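Local coordinates for protein putative tryptophan halogenase (Xanthomonas campestris pv. campestris, PDB 6Y1W) that is a flavin-dependent halogenase that probably uses FAD to halogenate an organic substrate, possibly through a monooxygenase-type flavin reaction, at residues F94-W97 with R98-R102; D403-F406 with W407-C410; I446-M449 with L450-I454. All blocks are in the same frame, centred on the assembly; numbering follows the deposited sequence.

Interaction 1 of 3, residues F94-W97 with R98-R102; sequences FEHW and RDVDR. With BUD ((2S,3S)-butane-2,3-diol), chain J.
His-96 ND1 accepts from Asp-101 N at 2.9 Å. The bond is nearly straight, 170° at the hydrogen, and the donor lies close to the ring plane. Because ND1 accepts, the ring is probably in the neutral form with its proton on NE2. His-96 has positive phi, and here the chain turns its corner. With CG beside its own backbone N (chi1 -60°), the ring reaches over to the turn of residues 99-102. Its CE1 comes 3.3 Å from Asp-101 OD1, with ring and carboxylate planes 56° apart. One ring face carries the butanediol, whose C4 lies 3.6 Å from His-96 CG. His-96 shares this diol pocket with Ala-268, Asp-269, Arg-270 and Arg-401, and Arg-401 NH2 hydrogen-bonds the diol. His-96 CA also makes a CA-H...O contact of 3.3 Å to Asp-99 O. That same oxygen accepts from Arg-102 N and closes a type II beta turn. Val-100 N bonds to Asp-99 OD1 at its start. The Trp-97 ring has Phe-94 CD1 over one face, within the first half of the stretch. Arg-98 N donates to water 1, which in turn donates to Phe-94 O at 3.0 Å and Arg-102 O at 2.7 Å. One water thus ties three backbone groups together inside the loop. Trp-97 NE1 bonds to Ala-266 O, and Arg-98 forms a salt bridge with Asp-400. The loop connects the hairpin strands 91-99 and 102-107, at the edge of a mixed sheet, with strand 263-268 on the other side of strand 91-99.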
ATOM      1  N   PHE A  94     -27.071  -2.392  -5.864  1.00 11.53           N
ATOM      2  CA  PHE A  94     -26.990  -1.997  -7.268  1.00 13.27           C
ATOM      3  C   PHE A  94     -28.059  -2.740  -8.043  1.00 14.52           C
ATOM      4  O   PHE A  94     -27.951  -3.950  -8.246  1.00 15.70           O
ATOM      5  CB  PHE A  94     -25.602  -2.301  -7.834  1.00 12.96           C
ATOM      6  CG  PHE A  94     -24.582  -1.265  -7.441  1.00 10.43           C
ATOM      7  CD1 PHE A  94     -24.516  -0.064  -8.161  1.00 14.87           C
ATOM      8  CD2 PHE A  94     -23.786  -1.421  -6.311  1.00 13.47           C
ATOM      9  CE1 PHE A  94     -23.610   0.966  -7.775  1.00 15.22           C
ATOM     10  CE2 PHE A  94     -22.857  -0.407  -5.938  1.00 11.61           C
ATOM     11  CZ  PHE A  94     -22.796   0.789  -6.660  1.00 13.32           C
ATOM     12  N   GLU A  95     -29.091  -2.019  -8.445  1.00 13.91           N
ATOM     13  CA  GLU A  95     -30.223  -2.595  -9.174  1.00 14.85           C
ATOM     14  C   GLU A  95     -30.175  -2.196 -10.646  1.00 13.61           C
ATOM     15  O   GLU A  95     -30.004  -1.012 -10.972  1.00 15.43           O
ATOM     16  CB  GLU A  95     -31.532  -2.148  -8.532  1.00 14.34           C
ATOM     17  CG  GLU A  95     -31.711  -2.659  -7.122  1.00 15.03           C
ATOM     18  CD  GLU A  95     -33.004  -2.211  -6.470  1.00 20.27           C
ATOM     19  OE1 GLU A  95     -33.673  -1.311  -7.013  1.00 19.88           O
ATOM     20  OE2 GLU A  95     -33.356  -2.787  -5.414  1.00 21.55           O
ATOM     21  N   HIS A  96     -30.318  -3.205 -11.538  1.00 13.80           N
ATOM     22  CA  HIS A  96     -30.466  -3.015 -12.984  1.00 13.78           C
ATOM     23  C   HIS A  96     -29.152  -2.609 -13.665  1.00 15.06           C
ATOM     24  O   HIS A  96     -29.183  -2.057 -14.776  1.00 17.45           O
ATOM     25  CB  HIS A  96     -31.561  -1.981 -13.354  1.00 15.25           C
ATOM     26  CG  HIS A  96     -32.950  -2.321 -12.876  1.00 16.01           C
ATOM     27  ND1 HIS A  96     -33.652  -3.442 -13.291  1.00 16.39           N
ATOM     28  CD2 HIS A  96     -33.796  -1.616 -12.085  1.00 20.04           C
ATOM     29  CE1 HIS A  96     -34.850  -3.436 -12.725  1.00 21.16           C
ATOM     30  NE2 HIS A  96     -34.966  -2.334 -12.000  1.00 19.01           N
ATOM     31  N   TRP A  97     -27.994  -2.841 -13.027  1.00 13.28           N
ATOM     32  CA  TRP A  97     -26.717  -2.473 -13.634  1.00 15.94           C
ATOM     33  C   TRP A  97     -26.189  -3.592 -14.533  1.00 16.14           C
ATOM     34  O   TRP A  97     -25.837  -3.346 -15.699  1.00 17.51           O
ATOM     35  CB  TRP A  97     -25.677  -2.119 -12.536  1.00 15.15           C
ATOM     36  CG  TRP A  97     -25.983  -0.797 -11.885  1.00 14.53           C
ATOM     37  CD1 TRP A  97     -26.844  -0.563 -10.842  1.00 14.37           C
ATOM     38  CD2 TRP A  97     -25.433   0.483 -12.240  1.00 15.28           C
ATOM     39  NE1 TRP A  97     -26.894   0.777 -10.561  1.00 14.59           N
ATOM     40  CE2 TRP A  97     -26.039   1.445 -11.392  1.00 15.39           C
ATOM     41  CE3 TRP A  97     -24.500   0.910 -13.192  1.00 13.49           C
ATOM     42  CZ2 TRP A  97     -25.752   2.800 -11.471  1.00 14.68           C
ATOM     43  CZ3 TRP A  97     -24.231   2.262 -13.286  1.00 15.01           C
ATOM     44  CH2 TRP A  97     -24.848   3.196 -12.422  1.00 15.36           C
ATOM     45  N   ARG A  98     -26.098  -4.809 -13.986  1.00 15.49           N
ATOM     46  CA  ARG A  98     -25.647  -5.938 -14.789  1.00 16.83           C
ATOM     47  C   ARG A  98     -26.569  -6.132 -15.989  1.00 15.92           C
ATOM     48  O   ARG A  98     -26.113  -6.256 -17.128  1.00 17.37           O
ATOM     49  CB  ARG A  98     -25.599  -7.208 -13.941  1.00 16.62           C
ATOM     50  CG  ARG A  98     -24.935  -8.351 -14.723  1.00 22.96           C
ATOM     51  CD  ARG A  98     -25.602  -9.669 -14.581  1.00 34.07           C
ATOM     52  NE  ARG A  98     -24.961 -10.630 -15.477  1.00 26.79           N
ATOM     53  CZ  ARG A  98     -24.428 -11.771 -15.058  1.00 31.70           C
ATOM     54  NH1 ARG A  98     -24.449 -12.062 -13.768  1.00 29.44           N
ATOM     55  NH2 ARG A  98     -23.847 -12.597 -15.926  1.00 26.78           N
ATOM     56  N   ASP A  99     -27.877  -6.129 -15.745  1.00 16.51           N
ATOM     57  CA  ASP A  99     -28.877  -6.118 -16.800  1.00 14.36           C
ATOM     58  C   ASP A  99     -30.175  -5.710 -16.125  1.00 18.72           C
ATOM     59  O   ASP A  99     -30.256  -5.666 -14.889  1.00 16.79           O
ATOM     60  CB  ASP A  99     -29.008  -7.499 -17.462  1.00 15.86           C
ATOM     61  CG  ASP A  99     -29.547  -7.417 -18.871  1.00 19.53           C
ATOM     62  OD1 ASP A  99     -30.069  -6.338 -19.279  1.00 19.56           O
ATOM     63  OD2 ASP A  99     -29.424  -8.464 -19.568  1.00 23.94           O
ATOM     64  N   VAL A 100     -31.196  -5.404 -16.935  1.00 17.37           N
ATOM     65  CA  VAL A 100     -32.519  -5.211 -16.362  1.00 17.86           C
ATOM     66  C   VAL A 100     -32.884  -6.426 -15.538  1.00 17.62           C
ATOM     67  O   VAL A 100     -32.702  -7.577 -15.962  1.00 19.29           O
ATOM     68  CB  VAL A 100     -33.559  -4.965 -17.466  1.00 16.66           C
ATOM     69  CG1 VAL A 100     -34.949  -4.808 -16.858  1.00 22.97           C
ATOM     70  CG2 VAL A 100     -33.163  -3.727 -18.253  1.00 17.14           C
ATOM     71  N   ASP A 101     -33.396  -6.156 -14.345  1.00 16.90           N
ATOM     72  CA  ASP A 101     -33.865  -7.122 -13.364  1.00 18.03           C
ATOM     73  C   ASP A 101     -32.770  -8.024 -12.826  1.00 20.70           C
ATOM     74  O   ASP A 101     -33.071  -9.064 -12.265  1.00 20.21           O
ATOM     75  CB  ASP A 101     -35.014  -7.983 -13.915  1.00 22.36           C
ATOM     76  CG  ASP A 101     -36.247  -7.175 -14.203  1.00 28.88           C
ATOM     77  OD1 ASP A 101     -36.552  -6.218 -13.459  1.00 23.76           O
ATOM     78  OD2 ASP A 101     -36.891  -7.498 -15.206  1.00 28.10           O
ATOM     79  N   ARG A 102     -31.494  -7.652 -12.969  1.00 17.01           N
ATOM     80  CA  ARG A 102     -30.408  -8.402 -12.352  1.00 13.62           C
ATOM     81  C   ARG A 102     -29.682  -7.478 -11.400  1.00 16.19           C
ATOM     82  O   ARG A 102     -29.061  -6.502 -11.842  1.00 20.32           O
ATOM     83  CB  ARG A 102     -29.440  -8.963 -13.389  1.00 20.22           C
ATOM     84  CG  ARG A 102     -30.194  -9.917 -14.334  1.00 20.74           C
ATOM     85  CD  ARG A 102     -29.276 -10.711 -15.206  1.00 25.31           C
ATOM     86  NE  ARG A 102     -28.633 -11.817 -14.472  1.00 25.06           N
ATOM     87  CZ  ARG A 102     -27.883 -12.736 -15.070  1.00 24.19           C
ATOM     88  NH1 ARG A 102     -27.694 -12.671 -16.394  1.00 28.83           N
ATOM     89  NH2 ARG A 102     -27.319 -13.706 -14.357  1.00 25.86           N
TER
HETATM   90  C1  BUD J 608     -37.181  -0.571 -16.262  1.00 42.60           C
HETATM   91  O1  BUD J 608     -36.627   1.390 -17.618  1.00 37.80           O
HETATM   92  C2  BUD J 608     -36.215   0.581 -16.544  1.00 40.56           C
HETATM   93  O2  BUD J 608     -34.119   1.078 -17.460  1.00 23.60           O
HETATM   94  C3  BUD J 608     -34.864   0.015 -16.952  1.00 35.79           C
HETATM   95  C4  BUD J 608     -34.118  -0.541 -15.740  1.00 27.37           C
HETATM   96  O   HOH W   1     -27.164  -4.801 -10.976  1.00 16.95           O

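Interaction 2 of 3, residues D403-F406 with W407-C410; sequences DTAF and WRDC
Thr-404 OG1 accepts from Trp-407 N at 3.1 Å, an almost straight bond of 167°. The hydroxyl stands between the backbone N and the carbonyl carbon (chi1 70°), which turns it toward the first turn of the helix. Beyond the segments, Thr-404 OG1 is also bonded to Arg-270 O, and Trp-407 NE1 to Asp-269 O. Thr-404 O takes the next amide, Arg-408 N, at 3.0 Å and in the carbonyl plane. The helical i to i+4 bonds go on with Asp-409 N to Ala-405 O and Cys-410 N to Phe-406 O. The Arg-408 guanidinium folds back over this start. One face lies on the peptide between Thr-404 and Ala-405, with NH1 3.4 Å from Thr-404 C. Its NH1 bonds to Arg-402 O, just before the segment. Packing is centred on two rings. Phe-406 presents its edge to the face of Trp-407, with planes at 86° and centroids 5.0 Å apart. Phe-406 CD2 sits 3.8 Å from Trp-407 CE2. Phe-406 CG is anti to the backbone N, which sends the ring forward, beside its own carbonyl carbon, to Trp-407 and Cys-410. Cys-410 SG lies over one Phe-406 face, 4.0 Å from the ring centroid, a sulfur-aromatic contact one turn on. Tyr-396 of helix 371-397 packs on Phe-406, Trp-407 and Cys-410, and Phe-245 touches Phe-406 and Cys-410. The whole is a classic N-cap: a threonine hydroxyl receives the amide three residues on, at the start of helix 405-412, with a T-shaped aromatic pair in its first turn.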
ATOM      1  N   ASP A 403     -29.956  -2.155 -24.177  1.00 14.77           N
ATOM      2  CA  ASP A 403     -31.350  -1.812 -24.442  1.00 19.88           C
ATOM      3  C   ASP A 403     -31.581  -0.343 -24.718  1.00 17.89           C
ATOM      4  O   ASP A 403     -32.697   0.011 -25.100  1.00 19.31           O
ATOM      5  CB  ASP A 403     -32.258  -2.245 -23.284  1.00 19.17           C
ATOM      6  CG  ASP A 403     -31.792  -1.701 -21.913  1.00 17.36           C
ATOM      7  OD1 ASP A 403     -30.769  -2.207 -21.417  1.00 20.18           O
ATOM      8  OD2 ASP A 403     -32.438  -0.771 -21.360  1.00 18.16           O
ATOM      9  N   THR A 404     -30.594   0.544 -24.483  1.00 15.63           N
ATOM     10  CA  THR A 404     -30.686   1.940 -24.870  1.00 16.16           C
ATOM     11  C   THR A 404     -29.353   2.338 -25.488  1.00 11.68           C
ATOM     12  O   THR A 404     -28.325   1.643 -25.309  1.00 15.27           O
ATOM     13  CB  THR A 404     -30.984   2.893 -23.688  1.00 15.93           C
ATOM     14  OG1 THR A 404     -29.817   2.946 -22.837  1.00 18.00           O
ATOM     15  CG2 THR A 404     -32.191   2.429 -22.891  1.00 19.56           C
ATOM     16  N   ALA A 405     -29.378   3.425 -26.270  1.00 16.35           N
ATOM     17  CA  ALA A 405     -28.144   3.930 -26.860  1.00 14.71           C
ATOM     18  C   ALA A 405     -27.129   4.279 -25.772  1.00 16.13           C
ATOM     19  O   ALA A 405     -25.922   4.044 -25.928  1.00 17.21           O
ATOM     20  CB  ALA A 405     -28.440   5.165 -27.717  1.00 18.95           C
ATOM     21  N   PHE A 406     -27.613   4.827 -24.655  1.00 17.55           N
ATOM     22  CA  PHE A 406     -26.760   5.123 -23.507  1.00 17.47           C
ATOM     23  C   PHE A 406     -25.984   3.886 -23.051  1.00 17.23           C
ATOM     24  O   PHE A 406     -24.753   3.911 -22.960  1.00 16.80           O
ATOM     25  CB  PHE A 406     -27.625   5.674 -22.356  1.00 15.02           C
ATOM     26  CG  PHE A 406     -26.841   5.937 -21.081  1.00 15.82           C
ATOM     27  CD1 PHE A 406     -26.222   7.149 -20.878  1.00 17.05           C
ATOM     28  CD2 PHE A 406     -26.801   4.980 -20.102  1.00 14.04           C
ATOM     29  CE1 PHE A 406     -25.514   7.388 -19.677  1.00 16.83           C
ATOM     30  CE2 PHE A 406     -26.102   5.181 -18.893  1.00 14.93           C
ATOM     31  CZ  PHE A 406     -25.465   6.419 -18.688  1.00 15.55           C
ATOM     32  N   TRP A 407     -26.674   2.767 -22.822  1.00 18.21           N
ATOM     33  CA  TRP A 407     -25.956   1.576 -22.364  1.00 13.53           C
ATOM     34  C   TRP A 407     -25.068   0.975 -23.456  1.00 15.33           C
ATOM     35  O   TRP A 407     -24.004   0.430 -23.152  1.00 15.59           O
ATOM     36  CB  TRP A 407     -26.938   0.525 -21.830  1.00 13.62           C
ATOM     37  CG  TRP A 407     -27.514   0.992 -20.521  1.00 14.95           C
ATOM     38  CD1 TRP A 407     -28.823   1.356 -20.273  1.00 15.37           C
ATOM     39  CD2 TRP A 407     -26.792   1.227 -19.292  1.00 17.42           C
ATOM     40  NE1 TRP A 407     -28.949   1.760 -18.946  1.00 16.51           N
ATOM     41  CE2 TRP A 407     -27.717   1.711 -18.343  1.00 17.05           C
ATOM     42  CE3 TRP A 407     -25.456   1.056 -18.909  1.00 17.16           C
ATOM     43  CZ2 TRP A 407     -27.354   2.020 -17.016  1.00 16.33           C
ATOM     44  CZ3 TRP A 407     -25.089   1.369 -17.550  1.00 16.27           C
ATOM     45  CH2 TRP A 407     -26.036   1.853 -16.655  1.00 18.05           C
ATOM     46  N   ARG A 408     -25.506   1.001 -24.719  1.00 17.58           N
ATOM     47  CA  ARG A 408     -24.628   0.501 -25.780  1.00 17.82           C
ATOM     48  C   ARG A 408     -23.352   1.321 -25.847  1.00 16.67           C
ATOM     49  O   ARG A 408     -22.258   0.767 -26.065  1.00 18.46           O
ATOM     50  CB  ARG A 408     -25.348   0.533 -27.134  1.00 16.21           C
ATOM     51  CG  ARG A 408     -26.482  -0.498 -27.222  1.00 16.61           C
ATOM     52  CD  ARG A 408     -27.047  -0.560 -28.675  1.00 15.21           C
ATOM     53  NE  ARG A 408     -27.736   0.652 -29.136  1.00 17.29           N
ATOM     54  CZ  ARG A 408     -29.015   0.975 -28.909  1.00 17.99           C
ATOM     55  NH1 ARG A 408     -29.798   0.208 -28.138  1.00 15.69           N
ATOM     56  NH2 ARG A 408     -29.518   2.085 -29.441  1.00 16.37           N
ATOM     57  N   ASP A 409     -23.475   2.638 -25.653  1.00 15.10           N
ATOM     58  CA  ASP A 409     -22.285   3.493 -25.687  1.00 16.54           C
ATOM     59  C   ASP A 409     -21.382   3.214 -24.484  1.00 19.07           C
ATOM     60  O   ASP A 409     -20.152   3.133 -24.621  1.00 20.38           O
ATOM     61  CB  ASP A 409     -22.663   4.977 -25.711  1.00 17.65           C
ATOM     62  CG  ASP A 409     -23.308   5.411 -27.032  1.00 22.72           C
ATOM     63  OD1 ASP A 409     -23.393   4.598 -27.994  1.00 22.96           O
ATOM     64  OD2 ASP A 409     -23.753   6.561 -27.079  1.00 21.95           O
ATOM     65  N   CYS A 410     -21.974   3.015 -23.301  1.00 15.37           N
ATOM     66  CA  CYS A 410     -21.147   2.695 -22.128  1.00 14.34           C
ATOM     67  C   CYS A 410     -20.401   1.382 -22.324  1.00 15.52           C
ATOM     68  O   CYS A 410     -19.238   1.241 -21.925  1.00 16.56           O
ATOM     69  CB  CYS A 410     -22.014   2.590 -20.859  1.00 14.84           C
ATOM     70  SG  CYS A 410     -22.727   4.115 -20.221  1.00 16.61           S
TER

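Interaction 3 of 3, residues I446-M449 with L450-I454; sequences IQVM and LGQGI
The main chain of Ile-446 to Gly-451 is helical, and after it Gln-452 leaves helical angles and Gly-453 takes a positive phi of 95°. Leu-450 N bonds to Ile-446 O at 2.9 Å. Gly-451 N to Gln-447 O and Gln-452 N to Val-448 O continue the pattern. Met-449 O accepts from Ile-454 N, five residues on, at 2.9 Å, while Gly-453 N bonds to Leu-450 O inside the turn. Among the side chains, Ile-446 and Leu-450 lie alongside one another, pointing the same way. Ile-446 CG2 meets Leu-450 CD1 at 3.8 Å. That branch of Ile-446 is anti to its backbone N, which sets it along the helix toward the next turn. Leu-450 CB also rests 3.3 Å from Ile-446 O. Val-448 and Gln-452 run side by side in the same way, with Gln-452 CB and CG both against Val-448 O. The extended Gln-452 chain carries its amide beyond this contact. There OE1 accepts from Tyr-104 and His-395, and NE2 donates to Ala-398 O, so the buried amide is held at both ends. Val-448 packs on Tyr-104 and His-106 and on Leu-394 of helix 371-397, and its side chain lies about 4 Å from that of Glu-347, a predicted tryptophan-binding residue. Met-449 CB comes 4.1 Å from Ile-454 CG1, but this touch is doubtful because Ile-454 takes a second conformation. Met-449 and Leu-450 also meet Phe-426 of helix 417-429. The paired bonds, Ile-454 N to Met-449 O and Gly-453 N to Leu-450 O, together with this glycine at C-prime, make a Schellman motif that ends helix 442-451.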
ATOM      1  N   ILE A 446     -14.009  -7.574  -6.528  1.00 15.78           N
ATOM      2  CA  ILE A 446     -14.629  -8.881  -6.753  1.00 16.27           C
ATOM      3  C   ILE A 446     -16.144  -8.759  -6.761  1.00 18.35           C
ATOM      4  O   ILE A 446     -16.808  -9.220  -7.687  1.00 15.81           O
ATOM      5  CB  ILE A 446     -14.184  -9.902  -5.688  1.00 14.48           C
ATOM      6  CG1 ILE A 446     -12.671 -10.090  -5.690  1.00 16.43           C
ATOM      7  CG2 ILE A 446     -14.932 -11.237  -5.859  1.00 18.02           C
ATOM      8  CD1 ILE A 446     -12.184 -10.788  -4.419  1.00 18.81           C
ATOM      9  N   GLN A 447     -16.720  -8.120  -5.738  1.00 14.05           N
ATOM     10  CA  GLN A 447     -18.182  -8.048  -5.688  1.00 13.64           C
ATOM     11  C   GLN A 447     -18.746  -7.315  -6.901  1.00 14.48           C
ATOM     12  O   GLN A 447     -19.767  -7.728  -7.474  1.00 16.61           O
ATOM     13  CB  GLN A 447     -18.659  -7.376  -4.399  1.00 14.72           C
ATOM     14  CG  GLN A 447     -18.467  -8.215  -3.129  1.00 14.19           C
ATOM     15  CD  GLN A 447     -19.194  -7.546  -1.952  1.00 19.21           C
ATOM     16  OE1 GLN A 447     -19.615  -6.430  -2.064  1.00 17.89           O
ATOM     17  NE2 GLN A 447     -19.325  -8.252  -0.838  1.00 20.27           N
ATOM     18  N   VAL A 448     -18.123  -6.205  -7.297  1.00 13.44           N
ATOM     19  CA  VAL A 448     -18.682  -5.448  -8.410  1.00 13.19           C
ATOM     20  C   VAL A 448     -18.450  -6.165  -9.741  1.00 14.51           C
ATOM     21  O   VAL A 448     -19.349  -6.196 -10.594  1.00 16.45           O
ATOM     22  CB  VAL A 448     -18.105  -4.027  -8.405  1.00 12.55           C
ATOM     23  CG1 VAL A 448     -18.507  -3.285  -9.636  1.00 13.55           C
ATOM     24  CG2 VAL A 448     -18.662  -3.318  -7.141  1.00 14.38           C
ATOM     25  N   MET A 449     -17.253  -6.726  -9.967  1.00 14.93           N
ATOM     26  CA  MET A 449     -17.066  -7.402 -11.259  1.00 16.19           C
ATOM     27  C   MET A 449     -17.916  -8.667 -11.361  1.00 17.90           C
ATOM     28  O   MET A 449     -18.549  -8.900 -12.402  1.00 15.43           O
ATOM     29  CB  MET A 449     -15.593  -7.699 -11.527  1.00 16.83           C
ATOM     30  CG  MET A 449     -14.882  -6.391 -11.829  1.00 15.84           C
ATOM     31  SD  MET A 449     -13.214  -6.637 -12.526  1.00 17.45           S
ATOM     32  CE  MET A 449     -12.318  -7.109 -11.059  1.00 16.47           C
ATOM     33  N   LEU A 450     -17.998  -9.480 -10.293  1.00 14.94           N
ATOM     34  CA  LEU A 450     -18.892 -10.637 -10.372  1.00 14.70           C
ATOM     35  C   LEU A 450     -20.339 -10.180 -10.504  1.00 16.70           C
ATOM     36  O   LEU A 450     -21.120 -10.752 -11.296  1.00 17.45           O
ATOM     37  CB  LEU A 450     -18.754 -11.496  -9.116  1.00 21.67           C
ATOM     38  CG  LEU A 450     -17.629 -12.499  -9.011  1.00 25.35           C
ATOM     39  CD1 LEU A 450     -17.706 -13.158  -7.622  1.00 23.22           C
ATOM     40  CD2 LEU A 450     -17.768 -13.540 -10.130  1.00 20.61           C
ATOM     41  N   GLY A 451     -20.722  -9.172  -9.710  1.00 14.19           N
ATOM     42  CA  GLY A 451     -22.104  -8.704  -9.726  1.00 15.13           C
ATOM     43  C   GLY A 451     -22.558  -8.152 -11.058  1.00 16.60           C
ATOM     44  O   GLY A 451     -23.737  -8.272 -11.421  1.00 16.58           O
ATOM     45  N   GLN A 452     -21.650  -7.515 -11.798  1.00 15.11           N
ATOM     46  CA  GLN A 452     -21.961  -6.928 -13.084  1.00 11.80           C
ATOM     47  C   GLN A 452     -21.582  -7.843 -14.248  1.00 14.52           C
ATOM     48  O   GLN A 452     -21.604  -7.403 -15.400  1.00 18.96           O
ATOM     49  CB  GLN A 452     -21.329  -5.552 -13.204  1.00 18.94           C
ATOM     50  CG  GLN A 452     -21.893  -4.661 -12.067  1.00 15.56           C
ATOM     51  CD  GLN A 452     -21.963  -3.174 -12.325  1.00 13.71           C
ATOM     52  OE1 GLN A 452     -22.216  -2.424 -11.380  1.00 15.30           O
ATOM     53  NE2 GLN A 452     -21.820  -2.737 -13.580  1.00 13.91           N
ATOM     54  N   GLY A 453     -21.307  -9.114 -13.979  1.00 12.89           N
ATOM     55  CA  GLY A 453     -21.330 -10.123 -15.029  1.00 18.03           C
ATOM     56  C   GLY A 453     -20.017 -10.451 -15.683  1.00 23.18           C
ATOM     57  O   GLY A 453     -20.020 -11.046 -16.774  1.00 21.50           O
ATOM     58  N   ILE A 454     -18.893 -10.063 -15.089  1.00 17.55           N
ATOM     59  CA  ILE A 454     -17.602 -10.556 -15.559  0.57 17.86           C
ATOM     60  C   ILE A 454     -17.421 -11.966 -15.007  1.00 20.05           C
ATOM     61  O   ILE A 454     -17.436 -12.176 -13.792  1.00 21.95           O
ATOM     62  CB  ILE A 454     -16.461  -9.631 -15.115  0.57 16.75           C
ATOM     63  CG1 ILE A 454     -16.767  -8.169 -15.475  0.57 17.56           C
ATOM     64  CG2 ILE A 454     -15.140 -10.096 -15.738  0.57 19.65           C
ATOM     65  CD1 ILE A 454     -17.012  -7.889 -16.968  0.57 18.16           C
TER

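How the interactions relate
From the N terminus, interaction 1 comes first, closing the loop of the hairpin between strands 91-99 and 102-107. Interaction 2 follows much later, at the start of helix 405-412. Interaction 3 ends helix 442-451. Each is local, and they run in series with no nesting or crossing. Interaction 1 touches both others. Trp-97 CZ3 meets Trp-407 CH2 at 3.8 Å, which joins the hairpin to the capped helix. Arg-98 CB lies 3.3 Å from Gly-451 O, which joins it to the helix end. Interactions 2 and 3 stay apart, with nearest atoms about 7 Å away, so the hairpin loop bridges the two helix ends.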